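Local coordinates for coat protein (PDB 2QUD), which self-assembles as dimers into a T=3 icosahedral capsid, packages the viral RNA genome and represses translation of the viral replicase, at residues A[17-22]-A[31-35]; A[41-47]-A[59-65]. All coordinates share one frame; numbering follows the deposited sequence.

Overall arrangement
Both contacts are antiparallel beta hairpins of one sheet. They follow each other in the chain, joined through neighbouring strands 29-32 and 43-50. The centre of contact 1 (17-22 with 31-35) lies about 12 Å from the centre of the chain, nearer the outer strand 7-12. Its pairing is short. A salt bridge, a lysine chain and waters continue it where the backbones part. The centre of contact 2 (41-47 with 59-65) lies about 5 Å from that of the chain. It is paired without a break from Arg43 to Ser47. One face is leucine-rich and packs on the second subunit. The other is polar and holds RNA-binding residues. Both are partly buried and touch the second subunit.

Contact 1 of 2, residues A[17-22]-A[31-35]; sequences RTLTEI and FEEKV
Arg17 grips the carboxylate of Glu33 side-on. NE of Arg17 donates to OE2 of Glu33 at 2.8 Å, and NH2 of Arg17 to OE1 of Glu33 at 2.9 Å. Both oxygens lie in the guanidinium plane and are met on their syn sides, but the carboxylate is turned 27° from that plane. The Arg17 chain is bent at chi2 (-72°) and chi3 (-69°), folding the guanidinium back toward the extended Glu33. Water 2 ties OE2 of Glu33 to Thr18 N.

Thr20 and Glu32 exchange two backbone hydrogen bonds. Water 1 joins Thr18 O, Thr20 OG1 and Lys34 N. Phe31 lies against Glu21. CB of Glu21 sits over one ring face, 4.2 Å from the centroid, in a CH-pi contact. The carbonyl O of Leu19 is at the ring edge. Beside Thr20, CE of Lys34 passes 3.6 Å from CG2 of Ile22. Water 3 links Lys34 NZ to Glu21 O.

Farther out, Glu32 makes salt bridges to Arg41 and, in the conformer given, to RNA-binding Arg43. Gln29 holds OE1 of Glu21. Gly124 of the second subunit packs on Phe31. The pairing belongs to the antiparallel hairpin of strands 15-24 and 29-32 in the coat-protein sheet.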
ATOM      1  N   ARG A  17      16.286  -6.343  -2.744  1.00 17.67           N
ATOM      2  CA  ARG A  17      15.529  -7.543  -2.375  1.00 17.51           C
ATOM      3  C   ARG A  17      14.793  -7.943  -3.638  1.00 17.99           C
ATOM      4  O   ARG A  17      14.004  -7.160  -4.176  1.00 18.93           O
ATOM      5  CB  ARG A  17      14.514  -7.207  -1.260  1.00 20.11           C
ATOM      6  CG  ARG A  17      15.122  -6.600   0.022  1.00 24.88           C
ATOM      7  CD  ARG A  17      15.891  -7.600   0.807  1.00 24.73           C
ATOM      8  NE  ARG A  17      15.020  -8.616   1.404  1.00 22.92           N
ATOM      9  CZ  ARG A  17      14.323  -8.478   2.533  1.00 25.21           C
ATOM     10  NH1 ARG A  17      14.359  -7.373   3.243  1.00 25.81           N
ATOM     11  NH2 ARG A  17      13.563  -9.478   2.948  1.00 26.92           N
ATOM     12  N   THR A  18      15.057  -9.158  -4.136  1.00 16.77           N
ATOM     13  CA  THR A  18      14.466  -9.611  -5.395  1.00 14.46           C
ATOM     14  C   THR A  18      13.362 -10.613  -5.086  1.00 15.97           C
ATOM     15  O   THR A  18      13.621 -11.594  -4.424  1.00 16.65           O
ATOM     16  CB  THR A  18      15.523 -10.262  -6.305  1.00 17.97           C
ATOM     17  OG1 THR A  18      16.552  -9.304  -6.578  1.00 18.83           O
ATOM     18  CG2 THR A  18      14.898 -10.800  -7.601  1.00 21.15           C
ATOM     19  N   LEU A  19      12.168 -10.362  -5.614  0.50 15.51           N
ATOM     20  CA  LEU A  19      11.042 -11.271  -5.479  0.50 19.28           C
ATOM     21  C   LEU A  19      10.740 -11.885  -6.828  0.50 14.59           C
ATOM     22  O   LEU A  19      10.492 -11.176  -7.803  0.50 14.56           O
ATOM     23  CB  LEU A  19       9.815 -10.560  -4.945  0.50 20.72           C
ATOM     24  CG  LEU A  19       9.898 -10.193  -3.463  0.50 16.62           C
ATOM     25  CD1 LEU A  19      10.290  -8.731  -3.301  0.50 27.28           C
ATOM     26  CD2 LEU A  19       8.569 -10.498  -2.831  0.50 17.94           C
ATOM     27  N   THR A  20      10.720 -13.214  -6.850  1.00 16.06           N
ATOM     28  CA  THR A  20      10.589 -14.026  -8.068  1.00 12.66           C
ATOM     29  C   THR A  20       9.221 -14.642  -8.172  1.00 17.23           C
ATOM     30  O   THR A  20       8.711 -15.180  -7.193  1.00 16.48           O
ATOM     31  CB  THR A  20      11.655 -15.159  -8.056  1.00 15.32           C
ATOM     32  OG1 THR A  20      12.959 -14.554  -7.957  1.00 17.15           O
ATOM     33  CG2 THR A  20      11.586 -15.973  -9.285  1.00 18.20           C
ATOM     34  N   GLU A  21       8.661 -14.556  -9.362  1.00 15.15           N
ATOM     35  CA  GLU A  21       7.333 -15.133  -9.602  1.00 13.70           C
ATOM     36  C   GLU A  21       7.395 -16.656  -9.452  1.00 18.34           C
ATOM     37  O   GLU A  21       8.235 -17.320 -10.086  1.00 20.27           O
ATOM     38  CB  GLU A  21       6.809 -14.765 -10.974  1.00 16.87           C
ATOM     39  CG  GLU A  21       5.304 -14.947 -11.156  1.00 17.99           C
ATOM     40  CD  GLU A  21       4.858 -14.582 -12.557  1.00 22.16           C
ATOM     41  OE1 GLU A  21       3.990 -13.678 -12.723  1.00 22.40           O
ATOM     42  OE2 GLU A  21       5.333 -15.246 -13.494  1.00 23.63           O
ATOM     43  N   ILE A  22       6.528 -17.185  -8.581  1.00 15.08           N
ATOM     44  CA  ILE A  22       6.383 -18.625  -8.379  1.00 16.87           C
ATOM     45  C   ILE A  22       5.019 -19.200  -8.824  1.00 16.79           C
ATOM     46  O   ILE A  22       4.871 -20.427  -8.943  1.00 20.70           O
ATOM     47  CB  ILE A  22       6.709 -19.020  -6.911  1.00 15.66           C
ATOM     48  CG1 ILE A  22       5.771 -18.384  -5.909  1.00 19.49           C
ATOM     49  CG2 ILE A  22       8.165 -18.565  -6.576  1.00 17.82           C
ATOM     50  CD1 ILE A  22       5.797 -19.054  -4.548  1.00 23.26           C
ATOM     51  N   PHE A  31       4.754 -13.893  -5.832  1.00 16.24           N
ATOM     52  CA  PHE A  31       6.186 -13.676  -5.937  1.00 14.86           C
ATOM     53  C   PHE A  31       6.787 -14.026  -4.571  1.00 16.30           C
ATOM     54  O   PHE A  31       6.169 -13.732  -3.525  1.00 17.71           O
ATOM     55  CB  PHE A  31       6.569 -12.223  -6.253  1.00 17.03           C
ATOM     56  CG  PHE A  31       6.128 -11.727  -7.631  1.00 13.03           C
ATOM     57  CD1 PHE A  31       4.764 -11.438  -7.859  1.00 16.68           C
ATOM     58  CD2 PHE A  31       7.030 -11.564  -8.670  1.00 15.14           C
ATOM     59  CE1 PHE A  31       4.355 -10.994  -9.108  1.00 16.95           C
ATOM     60  CE2 PHE A  31       6.617 -11.130  -9.908  1.00 17.65           C
ATOM     61  CZ  PHE A  31       5.307 -10.820 -10.118  1.00 16.32           C
ATOM     62  N   GLU A  32       7.972 -14.634  -4.550  1.00 15.67           N
ATOM     63  CA  GLU A  32       8.631 -14.946  -3.298  1.00 16.63           C
ATOM     64  C   GLU A  32      10.107 -14.562  -3.371  1.00 14.61           C
ATOM     65  O   GLU A  32      10.715 -14.689  -4.437  1.00 15.41           O
ATOM     66  CB  GLU A  32       8.458 -16.443  -3.022  1.00 25.16           C
ATOM     67  CG  GLU A  32       9.409 -17.082  -2.104  1.00 31.52           C
ATOM     68  CD  GLU A  32       9.150 -18.555  -2.026  1.00 33.42           C
ATOM     69  OE1 GLU A  32       9.938 -19.350  -2.626  1.00 26.12           O
ATOM     70  OE2 GLU A  32       8.145 -18.867  -1.367  1.00 24.14           O
ATOM     71  N   GLU A  33      10.652 -14.109  -2.236  1.00 14.76           N
ATOM     72  CA  GLU A  33      12.059 -13.865  -2.157  1.00 16.28           C
ATOM     73  C   GLU A  33      12.788 -15.200  -1.941  1.00 17.49           C
ATOM     74  O   GLU A  33      12.693 -15.784  -0.872  1.00 17.27           O
ATOM     75  CB  GLU A  33      12.415 -12.898  -1.043  1.00 19.61           C
ATOM     76  CG  GLU A  33      13.867 -12.546  -1.074  1.00 18.98           C
ATOM     77  CD  GLU A  33      14.310 -11.693   0.061  1.00 23.30           C
ATOM     78  OE1 GLU A  33      13.677 -11.732   1.137  1.00 23.08           O
ATOM     79  OE2 GLU A  33      15.322 -10.998  -0.117  1.00 22.10           O
ATOM     80  N   LYS A  34      13.493 -15.665  -2.964  1.00 16.42           N
ATOM     81  CA  LYS A  34      14.137 -16.987  -2.931  1.00 16.48           C
ATOM     82  C   LYS A  34      15.485 -16.942  -2.246  1.00 18.55           C
ATOM     83  O   LYS A  34      16.529 -17.127  -2.882  1.00 21.14           O
ATOM     84  CB  LYS A  34      14.235 -17.576  -4.331  1.00 18.22           C
ATOM     85  CG  LYS A  34      12.894 -17.834  -4.925  1.00 17.64           C
ATOM     86  CD  LYS A  34      13.075 -18.587  -6.239  1.00 22.51           C
ATOM     87  CE  LYS A  34      11.769 -19.058  -6.816  1.00 27.16           C
ATOM     88  NZ  LYS A  34      12.090 -19.945  -7.991  1.00 33.36           N
ATOM     89  N   VAL A  35      15.435 -16.686  -0.937  1.00 16.27           N
ATOM     90  CA  VAL A  35      16.605 -16.600  -0.063  0.50 18.81           C
ATOM     91  C   VAL A  35      16.220 -17.351   1.222  1.00 20.99           C
ATOM     92  O   VAL A  35      15.069 -17.249   1.674  1.00 20.27           O
ATOM     93  CB  VAL A  35      16.935 -15.113   0.264  0.50 19.22           C
ATOM     94  CG1 VAL A  35      18.142 -14.988   1.206  0.50 18.04           C
ATOM     95  CG2 VAL A  35      17.168 -14.330  -1.029  0.50 24.71           C
TER
HETATM   96  O   HOH W   1      14.034 -14.146  -5.396  1.00 17.30           O
HETATM   97  O   HOH W   2      16.800 -10.768  -2.441  1.00 19.36           O
HETATM   98  O   HOH W   3       9.854 -19.618  -9.862  1.00 28.10           O

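Contact 2 of 2, residues A[41-47]-A[59-65]; sequences RLRLTAS and VNLKLDQ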
ATOM      1  N   ARG A  41       9.748 -17.163   3.822  1.00 23.84           N
ATOM      2  CA  ARG A  41      10.181 -16.282   2.730  1.00 17.97           C
ATOM      3  C   ARG A  41       9.135 -15.184   2.537  1.00 17.16           C
ATOM      4  O   ARG A  41       7.925 -15.448   2.559  1.00 19.38           O
ATOM      5  CB  ARG A  41      10.398 -16.991   1.397  1.00 18.77           C
ATOM      6  CG  ARG A  41      11.605 -17.895   1.407  1.00 17.84           C
ATOM      7  CD  ARG A  41      11.747 -18.695   0.152  1.00 17.99           C
ATOM      8  NE  ARG A  41      13.048 -19.353   0.108  1.00 16.60           N
ATOM      9  CZ  ARG A  41      13.546 -20.019  -0.928  1.00 18.35           C
ATOM     10  NH1 ARG A  41      12.854 -20.158  -2.041  1.00 19.32           N
ATOM     11  NH2 ARG A  41      14.784 -20.519  -0.864  1.00 18.09           N
ATOM     12  N   LEU A  42       9.657 -13.985   2.316  1.00 18.24           N
ATOM     13  CA  LEU A  42       8.837 -12.811   1.949  1.00 17.50           C
ATOM     14  C   LEU A  42       8.035 -13.148   0.711  1.00 16.25           C
ATOM     15  O   LEU A  42       8.585 -13.702  -0.242  1.00 17.23           O
ATOM     16  CB  LEU A  42       9.735 -11.622   1.666  1.00 20.19           C
ATOM     17  CG  LEU A  42       9.046 -10.289   1.357  1.00 19.91           C
ATOM     18  CD1 LEU A  42       8.251  -9.787   2.592  1.00 21.20           C
ATOM     19  CD2 LEU A  42      10.111  -9.291   0.937  1.00 20.33           C
ATOM     20  N   ARG A  43       6.730 -12.820   0.758  1.00 19.49           N
ATOM     21  CA  ARG A  43       5.745 -13.126  -0.268  0.50 19.16           C
ATOM     22  C   ARG A  43       4.991 -11.866  -0.708  1.00 17.18           C
ATOM     23  O   ARG A  43       4.601 -11.083   0.146  1.00 18.33           O
ATOM     24  CB  ARG A  43       4.697 -14.088   0.300  0.50 22.51           C
ATOM     25  CG  ARG A  43       4.007 -14.975  -0.733  0.50 24.73           C
ATOM     26  CD  ARG A  43       4.666 -16.358  -0.790  0.50 56.13           C
ATOM     27  NE  ARG A  43       3.704 -17.434  -1.031  0.50 47.31           N
ATOM     28  CZ  ARG A  43       3.957 -18.739  -0.896  0.50 46.76           C
ATOM     29  NH1 ARG A  43       2.992 -19.617  -1.145  0.50 69.45           N
ATOM     30  NH2 ARG A  43       5.158 -19.187  -0.525  0.50 60.25           N
ATOM     31  N   LEU A  44       4.749 -11.745  -2.010  1.00 18.69           N
ATOM     32  CA  LEU A  44       3.889 -10.703  -2.570  1.00 17.30           C
ATOM     33  C   LEU A  44       2.878 -11.387  -3.464  1.00 16.74           C
ATOM     34  O   LEU A  44       3.245 -12.078  -4.404  1.00 16.52           O
ATOM     35  CB  LEU A  44       4.698  -9.703  -3.406  1.00 15.58           C
ATOM     36  CG  LEU A  44       3.880  -8.591  -4.119  1.00 16.64           C
ATOM     37  CD1 LEU A  44       3.102  -7.705  -3.099  1.00 19.32           C
ATOM     38  CD2 LEU A  44       4.775  -7.742  -5.017  1.00 21.05           C
ATOM     39  N   THR A  45       1.594 -11.191  -3.160  1.00 18.19           N
ATOM     40  CA  THR A  45       0.527 -11.717  -3.973  1.00 15.14           C
ATOM     41  C   THR A  45      -0.120 -10.535  -4.679  1.00 14.58           C
ATOM     42  O   THR A  45      -0.372  -9.498  -4.047  1.00 17.96           O
ATOM     43  CB  THR A  45      -0.477 -12.463  -3.074  1.00 18.48           C
ATOM     44  OG1 THR A  45       0.210 -13.498  -2.364  1.00 19.11           O
ATOM     45  CG2 THR A  45      -1.653 -13.048  -3.905  1.00 19.06           C
ATOM     46  N   ALA A  46      -0.440 -10.716  -5.959  1.00 16.83           N
ATOM     47  CA  ALA A  46      -0.993  -9.647  -6.779  1.00 18.65           C
ATOM     48  C   ALA A  46      -2.156 -10.143  -7.654  1.00 14.49           C
ATOM     49  O   ALA A  46      -2.108 -11.228  -8.210  1.00 17.83           O
ATOM     50  CB  ALA A  46       0.099  -9.020  -7.623  1.00 20.28           C
ATOM     51  N   SER A  47      -3.215  -9.344  -7.715  1.00 17.33           N
ATOM     52  CA  SER A  47      -4.337  -9.639  -8.611  1.00 17.24           C
ATOM     53  C   SER A  47      -4.844  -8.352  -9.234  1.00 16.40           C
ATOM     54  O   SER A  47      -4.665  -7.271  -8.692  1.00 18.12           O
ATOM     55  CB  SER A  47      -5.477 -10.378  -7.931  1.00 21.95           C
ATOM     56  OG  SER A  47      -6.070  -9.611  -6.930  1.00 22.13           O
ATOM     57  N   VAL A  59      -7.106  -3.557  -8.222  1.00 17.44           N
ATOM     58  CA  VAL A  59      -5.755  -4.090  -8.005  1.00 18.46           C
ATOM     59  C   VAL A  59      -5.608  -4.447  -6.545  1.00 16.39           C
ATOM     60  O   VAL A  59      -5.903  -3.632  -5.666  1.00 18.87           O
ATOM     61  CB  VAL A  59      -4.667  -3.043  -8.336  1.00 18.20           C
ATOM     62  CG1 VAL A  59      -3.294  -3.548  -7.915  1.00 21.13           C
ATOM     63  CG2 VAL A  59      -4.685  -2.662  -9.801  1.00 23.28           C
ATOM     64  N   ASN A  60      -5.210  -5.687  -6.263  1.00 18.44           N
ATOM     65  CA  ASN A  60      -4.902  -6.085  -4.908  1.00 19.33           C
ATOM     66  C   ASN A  60      -3.451  -6.515  -4.841  1.00 18.88           C
ATOM     67  O   ASN A  60      -3.008  -7.285  -5.687  1.00 19.80           O
ATOM     68  CB  ASN A  60      -5.821  -7.204  -4.436  1.00 22.54           C
ATOM     69  CG  ASN A  60      -7.226  -6.727  -4.197  1.00 26.61           C
ATOM     70  OD1 ASN A  60      -8.066  -6.762  -5.089  1.00 31.90           O
ATOM     71  ND2 ASN A  60      -7.483  -6.223  -2.997  1.00 33.51           N
ATOM     72  N   LEU A  61      -2.712  -5.967  -3.880  1.00 16.60           N
ATOM     73  CA  LEU A  61      -1.355  -6.392  -3.607  1.00 16.22           C
ATOM     74  C   LEU A  61      -1.302  -6.753  -2.140  1.00 18.23           C
ATOM     75  O   LEU A  61      -1.793  -6.004  -1.320  1.00 19.40           O
ATOM     76  CB  LEU A  61      -0.376  -5.257  -3.848  1.00 14.79           C
ATOM     77  CG  LEU A  61      -0.337  -4.590  -5.242  1.00 20.95           C
ATOM     78  CD1 LEU A  61       0.690  -3.397  -5.308  1.00 20.15           C
ATOM     79  CD2 LEU A  61      -0.050  -5.671  -6.297  1.00 22.61           C
ATOM     80  N   LYS A  62      -0.675  -7.875  -1.796  1.00 21.02           N
ATOM     81  CA  LYS A  62      -0.576  -8.333  -0.377  1.00 19.97           C
ATOM     82  C   LYS A  62       0.864  -8.740  -0.135  1.00 23.18           C
ATOM     83  O   LYS A  62       1.337  -9.732  -0.675  1.00 21.08           O
ATOM     84  CB  LYS A  62      -1.505  -9.521  -0.112  1.00 22.11           C
ATOM     85  CG  LYS A  62      -1.522 -10.081   1.319  1.00 24.62           C
ATOM     86  CD  LYS A  62      -2.598 -11.184   1.412  1.00 31.02           C
ATOM     87  CE  LYS A  62      -2.881 -11.634   2.827  1.00 50.43           C
ATOM     88  NZ  LYS A  62      -3.981 -12.641   2.823  1.00 58.58           N
ATOM     89  N   LEU A  63       1.557  -7.946   0.667  1.00 17.88           N
ATOM     90  CA  LEU A  63       2.919  -8.250   1.114  1.00 17.33           C
ATOM     91  C   LEU A  63       2.833  -8.953   2.478  1.00 20.47           C
ATOM     92  O   LEU A  63       2.363  -8.359   3.457  1.00 17.62           O
ATOM     93  CB  LEU A  63       3.735  -6.983   1.229  1.00 20.83           C
ATOM     94  CG  LEU A  63       5.234  -7.148   1.422  1.00 19.45           C
ATOM     95  CD1 LEU A  63       5.940  -7.800   0.189  1.00 18.00           C
ATOM     96  CD2 LEU A  63       5.897  -5.826   1.776  1.00 23.01           C
ATOM     97  N   ASP A  64       3.292 -10.213   2.495  1.00 20.38           N
ATOM     98  CA  ASP A  64       3.299 -11.055   3.685  1.00 21.93           C
ATOM     99  C   ASP A  64       4.745 -11.189   4.133  1.00 23.68           C
ATOM    100  O   ASP A  64       5.578 -11.714   3.382  1.00 21.99           O
ATOM    101  CB  ASP A  64       2.724 -12.447   3.390  1.00 21.66           C
ATOM    102  CG  ASP A  64       1.219 -12.455   3.170  1.00 34.64           C
ATOM    103  OD1 ASP A  64       0.494 -11.722   3.867  1.00 31.26           O
ATOM    104  OD2 ASP A  64       0.769 -13.271   2.328  1.00 28.36           O
ATOM    105  N   GLN A  65       5.035 -10.722   5.357  1.00 23.02           N
ATOM    106  CA  GLN A  65       6.370 -10.845   5.933  1.00 21.98           C
ATOM    107  C   GLN A  65       6.284 -11.735   7.189  1.00 24.34           C
ATOM    108  O   GLN A  65       5.803 -11.304   8.229  1.00 24.60           O
ATOM    109  CB  GLN A  65       6.961  -9.480   6.251  1.00 22.84           C
ATOM    110  CG  GLN A  65       8.385  -9.537   6.721  1.00 25.30           C
ATOM    111  CD  GLN A  65       8.910  -8.211   7.169  1.00 29.56           C
ATOM    112  OE1 GLN A  65       9.742  -7.611   6.492  1.00 26.78           O
ATOM    113  NE2 GLN A  65       8.413  -7.722   8.322  1.00 24.92           N
TER
HETATM  114  O   HOH W   4       6.087 -14.349   4.330  1.00 22.48           O
HETATM  115  O   HOH W   5       1.403 -12.531  -0.211  1.00 23.63           O
HETATM  116  O   HOH W   6      -7.975  -7.712  -7.549  1.00 22.91           O
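Leu42 meets Leu63 and Gln65 at the open end of an antiparallel beta hairpin, formed by strands 43-50 and 56-68, the fourth and fifth of the coat-protein sheet. The chain of Leu42 can be followed outward. CB itself meets nothing close across the contact. Contact begins at CG, 4.1 Å from CD1 of Leu63. CD1 reaches furthest across. It rests 3.4 Å from the carbonyl O of Asp64 and also touches CD1 of Leu63 and CB of Gln65. With CG anti to the backbone N (chi1 -176°), the branch is carried over the partner strand.

The backbones pair regularly. Arg43 with Asp64, Thr45 with Lys62 and Ser47 with Asn60 are hydrogen-bonded pairs, each joined by two N-H to O bonds. Leu44 with Leu63 and Ala46 with Leu61 are the non-hydrogen-bonded pairs between them. Their side chains share one face. There CB of Ala46 meets CD2 of Leu61 at 3.6 Å, and CD1 of Leu44 lies over the Lys62 carbonyl. The second subunit packs on this face, with its Leu123 on Leu44 and its Thr104 on Leu63. Its Ser99 and Ser96 bind the amide of Gln65.

Arg43, Thr45, Ser47, Asn60, Lys62 and Asp64 line the other face. Arg43, Lys62 and Asp64 bind RNA. CB of Arg43 lies 4.0 Å from CB of Asp64, but the arginine chain then leads away from the partner strand. Lys62 extends outward from the sheet. Water 6 joins the Ser47 hydroxyl to OD1 of Asn60. Water 5 accepts from OG1 of Thr45 at 2.6 Å and donates to Lys62 O at 2.8 Å and to OD2 of Asp64 at 2.7 Å.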